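Local structure of Non-structural polyprotein (Sindbis virus, 4GUA) at residues A[37-42]-A[138-143]. The protein probably cleaves the viral polyprotein with its nsP2 cysteine protease, which this precursor carries fused to the macro and zinc-binding domains of nsP3. Sequence-based numbering, arbitrary orientation.
Sequences WSELFP and VISAQH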
loop_
_atom_site.group_PDB
_atom_site.type_symbol
_atom_site.label_atom_id
_atom_site.label_comp_id
_atom_site.label_asym_id
_atom_site.label_seq_id
_atom_site.Cartn_x
_atom_site.Cartn_y
_atom_site.Cartn_z
ATOM N N TRP A 37 22.551 13.987 -15.986
ATOM C CA TRP A 37 21.455 13.087 -16.326
ATOM C C TRP A 37 21.891 11.640 -16.145
ATOM O O TRP A 37 21.165 10.834 -15.571
ATOM C CB TRP A 37 21.004 13.289 -17.771
ATOM C CG TRP A 37 19.998 14.383 -17.967
ATOM C CD1 TRP A 37 20.200 15.572 -18.604
ATOM C CD2 TRP A 37 18.630 14.381 -17.542
ATOM N NE1 TRP A 37 19.043 16.309 -18.604
ATOM C CE2 TRP A 37 18.064 15.605 -17.956
ATOM C CE3 TRP A 37 17.826 13.463 -16.855
ATOM C CZ2 TRP A 37 16.735 15.940 -17.707
ATOM C CZ3 TRP A 37 16.501 13.797 -16.603
ATOM C CH2 TRP A 37 15.973 15.030 -17.024
ATOM N N SER A 38 23.087 11.322 -16.635
ATOM C CA SER A 38 23.616 9.962 -16.581
ATOM C C SER A 38 23.908 9.529 -15.149
ATOM O O SER A 38 23.738 8.359 -14.782
ATOM C CB SER A 38 24.893 9.857 -17.408
ATOM O OG SER A 38 24.634 10.173 -18.759
ATOM N N GLU A 39 24.338 10.483 -14.337
ATOM C CA GLU A 39 24.751 10.162 -12.990
ATOM C C GLU A 39 23.505 9.867 -12.170
ATOM O O GLU A 39 23.515 8.991 -11.311
ATOM C CB GLU A 39 25.559 11.306 -12.378
ATOM C CG GLU A 39 26.161 10.963 -11.022
ATOM C CD GLU A 39 26.709 12.177 -10.298
ATOM O OE1 GLU A 39 26.916 13.221 -10.963
ATOM O OE2 GLU A 39 26.929 12.084 -9.064
ATOM N N LEU A 40 22.426 10.589 -12.453
ATOM C CA LEU A 40 21.175 10.416 -11.721
ATOM C C LEU A 40 20.369 9.175 -12.146
ATOM O O LEU A 40 19.830 8.455 -11.305
ATOM C CB LEU A 40 20.318 11.669 -11.880
ATOM C CG LEU A 40 20.875 12.928 -11.207
ATOM C CD1 LEU A 40 19.987 14.129 -11.491
ATOM C CD2 LEU A 40 21.014 12.722 -9.711
ATOM N N PHE A 41 20.275 8.932 -13.449
ATOM C CA PHE A 41 19.473 7.824 -13.955
ATOM C C PHE A 41 20.308 6.798 -14.707
ATOM O O PHE A 41 20.917 7.105 -15.731
ATOM C CB PHE A 41 18.360 8.340 -14.869
ATOM C CG PHE A 41 17.444 9.329 -14.206
ATOM C CD1 PHE A 41 16.373 8.893 -13.441
ATOM C CD2 PHE A 41 17.645 10.692 -14.358
ATOM C CE1 PHE A 41 15.528 9.792 -12.825
ATOM C CE2 PHE A 41 16.799 11.599 -13.748
ATOM C CZ PHE A 41 15.736 11.145 -12.981
ATOM N N PRO A 42 20.359 5.569 -14.191
ATOM C CA PRO A 42 20.972 4.519 -15.002
ATOM C C PRO A 42 20.270 4.401 -16.345
ATOM O O PRO A 42 20.913 4.078 -17.339
ATOM C CB PRO A 42 20.756 3.265 -14.159
ATOM C CG PRO A 42 20.686 3.783 -12.745
ATOM C CD PRO A 42 19.983 5.090 -12.850
ATOM N N VAL A 138 26.957 20.951 -6.103
ATOM C CA VAL A 138 26.473 20.529 -7.417
ATOM C C VAL A 138 25.748 19.198 -7.271
ATOM O O VAL A 138 26.158 18.331 -6.500
ATOM C CB VAL A 138 27.606 20.357 -8.473
ATOM C CG1 VAL A 138 28.400 21.641 -8.625
ATOM C CG2 VAL A 138 28.522 19.189 -8.122
ATOM N N ILE A 139 24.675 19.046 -8.035
ATOM C CA ILE A 139 23.813 17.880 -7.946
ATOM C C ILE A 139 24.638 16.593 -7.978
ATOM O O ILE A 139 25.540 16.431 -8.801
ATOM C CB ILE A 139 22.771 17.901 -9.098
ATOM C CG1 ILE A 139 21.872 16.666 -9.057
ATOM C CG2 ILE A 139 23.463 17.965 -10.441
ATOM C CD1 ILE A 139 21.001 16.588 -7.838
ATOM N N SER A 140 24.334 15.692 -7.048
ATOM C CA SER A 140 25.063 14.435 -6.912
ATOM C C SER A 140 24.111 13.287 -6.614
ATOM O O SER A 140 23.193 13.420 -5.811
ATOM C CB SER A 140 26.087 14.522 -5.787
ATOM O OG SER A 140 26.591 13.232 -5.476
ATOM N N ALA A 141 24.333 12.153 -7.263
ATOM C CA ALA A 141 23.483 10.992 -7.053
ATOM C C ALA A 141 23.742 10.335 -5.694
ATOM O O ALA A 141 22.990 9.461 -5.268
ATOM C CB ALA A 141 23.701 9.983 -8.172
ATOM N N GLN A 142 24.791 10.769 -5.006
ATOM C CA GLN A 142 25.203 10.127 -3.761
ATOM C C GLN A 142 24.652 10.796 -2.509
ATOM O O GLN A 142 24.968 10.383 -1.392
ATOM C CB GLN A 142 26.726 10.076 -3.698
ATOM C CG GLN A 142 27.318 9.204 -4.783
ATOM C CD GLN A 142 28.819 9.272 -4.833
ATOM O OE1 GLN A 142 29.502 8.922 -3.875
ATOM N NE2 GLN A 142 29.346 9.714 -5.964
ATOM N N HIS A 143 23.812 11.810 -2.701
ATOM C CA HIS A 143 23.264 12.578 -1.595
ATOM C C HIS A 143 21.754 12.725 -1.707
ATOM O O HIS A 143 21.178 12.437 -2.750
ATOM C CB HIS A 143 23.931 13.947 -1.558
ATOM C CG HIS A 143 25.387 13.884 -1.225
ATOM N ND1 HIS A 143 25.889 14.264 0.001
ATOM C CD2 HIS A 143 26.448 13.458 -1.949
ATOM C CE1 HIS A 143 27.197 14.087 0.013
ATOM N NE2 HIS A 143 27.562 13.595 -1.157
#
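With CG of Glu39 anti to the backbone N (chi1 -173°) and the chain extended beyond it, the carboxylate reaches the backbone of Ala141. There Ala141 N donates to Glu39 OE2 over 3.2 Å, and the N-H...O angle of 172° makes the bond nearly straight, although the donor stands above the carboxylate plane, 62° out of it. The methyl of Ala141 points toward the helix and packs on its last turn, its CB 3.9 Å from Glu39 CG. Leu40, whose CG lies anti to its carbonyl carbon, supplies the apolar half: CD1 meets Ile139 CG1 at 4.0 Å as the two side chains cross obliquely, and CD2 lies 4.1 Å from Ala141 CB. The contact thus joins the C-terminal end of helix 34-40 to the loop between strands 136-137 and 151-152, both within the family C9 cysteine peptidase region. That loop has its own internal order: Ser140 to His143 form a type I beta turn, and Ser140 OG accepts from Gln142 N at 3.1 Å, which defines an ST turn. Gln128 NE2 binds Ser140 O, so the peptide that donates to Glu39 is held at both its N-H and its C=O, and Gln239 NE2 binds Ala141 O of the following peptide. Phe63 of helix 52-64 touches Ile139, extending the apolar side of the contact.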